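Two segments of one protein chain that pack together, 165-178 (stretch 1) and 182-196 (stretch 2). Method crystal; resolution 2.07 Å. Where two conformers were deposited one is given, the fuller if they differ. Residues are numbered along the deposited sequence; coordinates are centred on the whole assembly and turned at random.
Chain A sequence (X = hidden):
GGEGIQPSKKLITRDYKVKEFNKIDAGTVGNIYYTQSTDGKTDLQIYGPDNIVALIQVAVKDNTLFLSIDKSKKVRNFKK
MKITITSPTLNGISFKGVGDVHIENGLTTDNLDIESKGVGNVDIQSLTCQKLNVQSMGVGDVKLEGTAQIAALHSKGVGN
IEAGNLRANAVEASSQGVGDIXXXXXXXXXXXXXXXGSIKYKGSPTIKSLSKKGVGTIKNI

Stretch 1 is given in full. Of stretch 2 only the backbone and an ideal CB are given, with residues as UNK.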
# COMPACT_ATOMS: atom_id res chain seq x y z
N ASN A 165 5.59 -10.05 -18.10
CA ASN A 165 6.65 -10.11 -19.12
C ASN A 165 8.01 -10.50 -18.53
O ASN A 165 9.04 -10.33 -19.19
CB ASN A 165 6.74 -8.80 -19.89
CG ASN A 165 5.47 -8.52 -20.64
OD1 ASN A 165 4.85 -9.42 -21.20
ND2 ASN A 165 5.02 -7.28 -20.60
N LEU A 166 7.99 -11.06 -17.31
CA LEU A 166 9.17 -11.63 -16.70
C LEU A 166 8.99 -13.14 -16.81
O LEU A 166 8.24 -13.72 -16.02
CB LEU A 166 9.41 -11.16 -15.26
CG LEU A 166 10.69 -11.79 -14.66
CD1 LEU A 166 11.90 -10.88 -14.85
CD2 LEU A 166 10.47 -12.17 -13.27
N ARG A 167 9.61 -13.75 -17.84
CA ARG A 167 9.52 -15.19 -18.10
C ARG A 167 10.41 -15.95 -17.12
O ARG A 167 11.64 -15.83 -17.18
CB ARG A 167 9.92 -15.52 -19.57
CG ARG A 167 8.95 -14.98 -20.63
CD ARG A 167 9.69 -14.30 -21.78
NE ARG A 167 9.70 -12.84 -21.64
CZ ARG A 167 10.71 -12.05 -22.00
NH1 ARG A 167 11.82 -12.57 -22.52
NH2 ARG A 167 10.62 -10.74 -21.83
N ALA A 168 9.80 -16.71 -16.19
CA ALA A 168 10.55 -17.48 -15.20
C ALA A 168 10.23 -18.97 -15.32
O ALA A 168 9.11 -19.32 -15.70
CB ALA A 168 10.21 -17.00 -13.80
N ASN A 169 11.19 -19.85 -14.99
CA ASN A 169 10.89 -21.28 -15.02
C ASN A 169 10.10 -21.67 -13.79
O ASN A 169 9.10 -22.35 -13.92
CB ASN A 169 12.17 -22.13 -15.16
CG ASN A 169 12.66 -22.15 -16.58
OD1 ASN A 169 11.88 -22.21 -17.54
ND2 ASN A 169 13.95 -22.11 -16.75
N ALA A 170 10.51 -21.20 -12.61
CA ALA A 170 9.84 -21.48 -11.34
C ALA A 170 9.42 -20.17 -10.70
O ALA A 170 10.21 -19.23 -10.62
CB ALA A 170 10.76 -22.25 -10.41
N VAL A 171 8.16 -20.10 -10.27
CA VAL A 171 7.64 -18.90 -9.62
C VAL A 171 7.13 -19.27 -8.24
O VAL A 171 6.45 -20.28 -8.08
CB VAL A 171 6.54 -18.19 -10.48
CG1 VAL A 171 5.81 -17.09 -9.70
CG2 VAL A 171 7.12 -17.61 -11.77
N GLU A 172 7.45 -18.42 -7.24
CA GLU A 172 6.89 -18.51 -5.88
C GLU A 172 6.22 -17.18 -5.63
O GLU A 172 6.90 -16.16 -5.53
CB GLU A 172 7.96 -18.83 -4.84
CG GLU A 172 8.55 -20.23 -5.00
CD GLU A 172 10.04 -20.38 -4.76
OE1 GLU A 172 10.64 -19.52 -4.07
OE2 GLU A 172 10.61 -21.39 -5.25
N ALA A 173 4.89 -17.15 -5.66
CA ALA A 173 4.16 -15.89 -5.50
C ALA A 173 3.24 -15.89 -4.30
O ALA A 173 2.49 -16.84 -4.10
CB ALA A 173 3.35 -15.59 -6.76
N SER A 174 3.29 -14.81 -3.49
CA SER A 174 2.40 -14.68 -2.34
C SER A 174 1.95 -13.24 -2.25
O SER A 174 2.78 -12.33 -2.32
CB SER A 174 3.06 -15.16 -1.05
OG SER A 174 2.23 -14.90 0.07
N SER A 175 0.60 -13.04 -2.19
CA SER A 175 -0.01 -11.71 -2.12
C SER A 175 -0.65 -11.55 -0.73
O SER A 175 -1.59 -12.29 -0.42
CB SER A 175 -1.02 -11.55 -3.27
OG SER A 175 -2.04 -12.53 -3.21
N GLN A 176 -0.09 -10.65 0.13
CA GLN A 176 -0.53 -10.47 1.53
C GLN A 176 -1.04 -9.05 1.84
O GLN A 176 -1.61 -8.84 2.92
CB GLN A 176 0.60 -10.79 2.50
CG GLN A 176 1.04 -12.23 2.51
CD GLN A 176 2.24 -12.38 3.42
OE1 GLN A 176 3.36 -12.12 3.02
NE2 GLN A 176 2.01 -12.70 4.69
N GLY A 177 -0.84 -8.11 0.92
CA GLY A 177 -1.33 -6.74 1.10
C GLY A 177 -2.55 -6.51 0.23
O GLY A 177 -3.39 -7.40 0.04
N VAL A 178 -2.62 -5.31 -0.35
CA VAL A 178 -3.72 -4.91 -1.24
C VAL A 178 -3.12 -4.73 -2.62
O VAL A 178 -2.30 -3.82 -2.81
CB VAL A 178 -4.45 -3.64 -0.73
CG1 VAL A 178 -5.53 -3.20 -1.71
CG2 VAL A 178 -5.04 -3.88 0.65
N UNK A 182 0.88 -10.30 -11.25
CA UNK A 182 0.79 -10.88 -12.59
C UNK A 182 2.16 -11.46 -12.83
O UNK A 182 3.15 -10.80 -12.55
CB UNK A 182 0.39 -9.86 -13.66
N UNK A 183 2.24 -12.74 -13.22
CA UNK A 183 3.54 -13.39 -13.38
C UNK A 183 3.49 -14.39 -14.53
O UNK A 183 2.50 -14.46 -15.26
CB UNK A 183 3.96 -14.09 -12.08
N UNK A 184 4.61 -15.08 -14.76
CA UNK A 184 4.79 -15.95 -15.90
C UNK A 184 5.68 -17.13 -15.50
O UNK A 184 6.88 -16.96 -15.27
CB UNK A 184 5.39 -15.18 -17.08
N UNK A 185 5.08 -18.31 -15.39
CA UNK A 185 5.75 -19.53 -14.94
C UNK A 185 5.70 -20.59 -16.02
O UNK A 185 4.61 -21.03 -16.40
CB UNK A 185 5.11 -20.06 -13.65
N UNK A 186 6.87 -20.99 -16.53
CA UNK A 186 6.86 -21.99 -17.61
C UNK A 186 6.88 -23.42 -17.06
O UNK A 186 6.32 -24.28 -17.70
CB UNK A 186 8.06 -21.78 -18.54
N UNK A 187 7.55 -23.68 -15.91
CA UNK A 187 7.65 -25.05 -15.40
C UNK A 187 6.88 -25.29 -14.08
O UNK A 187 6.28 -26.36 -13.93
CB UNK A 187 9.13 -25.40 -15.19
N UNK A 188 6.95 -24.36 -13.12
CA UNK A 188 6.26 -24.56 -11.85
C UNK A 188 5.80 -23.24 -11.24
O UNK A 188 6.42 -22.20 -11.45
CB UNK A 188 7.17 -25.30 -10.87
N UNK A 189 4.69 -23.31 -10.47
CA UNK A 189 4.18 -22.13 -9.78
C UNK A 189 3.62 -22.53 -8.42
O UNK A 189 2.80 -23.43 -8.30
CB UNK A 189 3.11 -21.43 -10.62
N UNK A 190 4.12 -21.86 -7.38
CA UNK A 190 3.61 -21.96 -6.03
C UNK A 190 2.96 -20.60 -5.78
O UNK A 190 3.66 -19.59 -5.80
CB UNK A 190 4.70 -22.30 -5.01
N UNK A 191 1.62 -20.55 -5.69
CA UNK A 191 0.92 -19.27 -5.55
C UNK A 191 0.00 -19.29 -4.34
O UNK A 191 -0.72 -20.27 -4.13
CB UNK A 191 0.12 -18.95 -6.81
N UNK A 192 0.06 -18.20 -3.52
CA UNK A 192 -0.78 -18.11 -2.31
C UNK A 192 -1.44 -16.75 -2.20
O UNK A 192 -0.75 -15.75 -2.01
CB UNK A 192 0.05 -18.38 -1.05
N UNK A 193 -2.80 -16.71 -2.24
CA UNK A 193 -3.57 -15.45 -2.08
C UNK A 193 -3.89 -15.31 -0.59
O UNK A 193 -4.54 -16.18 -0.01
CB UNK A 193 -4.85 -15.45 -2.92
N UNK A 194 -3.38 -14.25 0.06
CA UNK A 194 -3.57 -14.06 1.51
C UNK A 194 -4.03 -12.64 1.89
O UNK A 194 -4.22 -12.37 3.07
CB UNK A 194 -2.26 -14.38 2.24
N UNK A 195 -4.26 -11.77 0.89
CA UNK A 195 -4.75 -10.42 1.16
C UNK A 195 -5.95 -10.09 0.32
O UNK A 195 -6.82 -10.94 0.11
CB UNK A 195 -3.65 -9.39 0.91
N UNK A 196 -6.01 -8.84 -0.18
CA UNK A 196 -7.07 -8.38 -1.07
C UNK A 196 -6.42 -8.20 -2.43
O UNK A 196 -5.67 -7.25 -2.65
CB UNK A 196 -7.73 -7.09 -0.57

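Position 182 has an ideal CB with nothing of stretch 1 within 5.5 Å, so the contact sets no preference; it is Thr 182. At 183 the CB lies 4.3 Å from Val 171 CG1, which favours an apolar group. Cys 183 fits, its SG 3.9 Å from Val 171 CG1.

At 184 the CB points sideways, 3.4 Å from Leu 166 O. A slim polar or apolar chain could run along this backbone. Asn 184, with chi1 t, brings ND2 to 3.7 Å from Arg 167 CG, while its main-chain O accepts from Ala 168 N.

The CB of 185 already stands 3.7 Å from Val 171 CG2, which favours a small apolar residue. It is Ala 185, paired in parallel with Ala 168.

At the corner, the CB of 186 is 4.0 Å from Asn 169 OD1, so a short hydroxyl or amide would suit. Thr 186 places OG1 2.7 Å from Asn 169 OD1.

The CB of 187 points toward stretch 1, 3.3 Å from Asn 169 O, yet a long chain could still extend past. Glu 187 does so, OE1 reaching 3.6 Å from Asn 169 CB. Asn 169 O accepts from both Glu 187 N and the N of 188, where the register shifts by one in a bulge.

Position 188 shares a face with Ala 170, whose methyl leaves room for small polar or apolar groups. Ser 188 sets OG 3.4 Å from Ala 170 CB, and a water joins OG to Val 171 O.

At 189, on the Val 171 face, a branched apolar chain is plausible: Ile 189 CD1 meets Val 171 CG1 at 4.0 Å.

Position 190 has its CB 4.4 Å from Glu 172 CG; many polar chains would do. It is Asp 190, whose N donates to Val 171 O.

The CB of 191 is 4.2 Å from Ala 173 O, which leaves the choice open; the residue is Ala 191. The CB of 192, on the face with Ser 174, is 4.3 Å from Ser 174 OG, so small or polar groups would be tolerated; it is Ala 192.

The CB of 193 is 4.1 Å from Ser 175 OG, compatible with polar or apolar chains. Val 193 puts CG2 3.7 Å from Ser 175 OG.

At 194 the CB points sideways, 3.9 Å from Gln 176 CG, and a long chain could follow; the end of Arg 194 leads away.

Position 195 is decisive: an ideal CB would clash at 2.2 Å with Gly 177 O. Gly 195 avoids this.

Finally, the CB of 196, 4.4 Å from Val 178 CG2, suits an apolar chain: Val 196.

Stretch 2 (182-196) TCNATESIDAAVRGV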
# COMPACT_ATOMS: atom_id res chain seq x y z
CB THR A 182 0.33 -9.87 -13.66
OG1 THR A 182 -0.93 -9.33 -13.24
CG2 THR A 182 0.16 -10.53 -15.05
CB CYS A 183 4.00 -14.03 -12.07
SG CYS A 183 2.84 -15.27 -11.42
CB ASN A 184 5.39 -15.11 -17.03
CG ASN A 184 5.45 -15.74 -18.39
OD1 ASN A 184 5.48 -16.95 -18.55
ND2 ASN A 184 5.51 -14.89 -19.39
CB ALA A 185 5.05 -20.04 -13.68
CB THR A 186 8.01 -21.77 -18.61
OG1 THR A 186 9.23 -22.20 -18.02
CG2 THR A 186 8.12 -20.33 -19.10
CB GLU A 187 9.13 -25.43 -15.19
CG GLU A 187 9.92 -25.53 -16.49
CD GLU A 187 11.41 -25.85 -16.37
OE1 GLU A 187 11.96 -25.77 -15.24
OE2 GLU A 187 12.03 -26.14 -17.41
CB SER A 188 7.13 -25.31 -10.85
OG SER A 188 8.24 -24.53 -10.42
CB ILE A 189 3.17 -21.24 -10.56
CG1 ILE A 189 2.82 -19.96 -9.72
CG2 ILE A 189 1.89 -22.03 -10.99
CD1 ILE A 189 2.33 -18.82 -10.42
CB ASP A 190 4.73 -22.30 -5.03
CG ASP A 190 4.24 -22.84 -3.70
OD1 ASP A 190 3.28 -22.26 -3.14
OD2 ASP A 190 4.84 -23.81 -3.20
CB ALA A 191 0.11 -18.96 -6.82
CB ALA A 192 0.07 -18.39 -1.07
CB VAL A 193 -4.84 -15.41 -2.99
CG1 VAL A 193 -5.90 -14.43 -2.45
CG2 VAL A 193 -4.46 -15.05 -4.42
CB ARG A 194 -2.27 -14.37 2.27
CG ARG A 194 -1.74 -15.81 2.18
CD ARG A 194 -2.56 -16.76 3.05
NE ARG A 194 -1.94 -18.08 3.20
CZ ARG A 194 -2.09 -19.09 2.35
NH1 ARG A 194 -2.85 -18.96 1.27
NH2 ARG A 194 -1.49 -20.25 2.58
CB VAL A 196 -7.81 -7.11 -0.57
CG1 VAL A 196 -8.95 -6.74 -1.51
CG2 VAL A 196 -8.34 -7.31 0.84
O HOH W 1 6.99 -14.05 -13.61
O HOH W 2 7.40 -22.94 -8.10
O HOH W 3 3.61 -18.93 -2.28
O HOH W 4 -4.09 -11.28 -2.04
O HOH W 5 -2.51 -11.11 4.53
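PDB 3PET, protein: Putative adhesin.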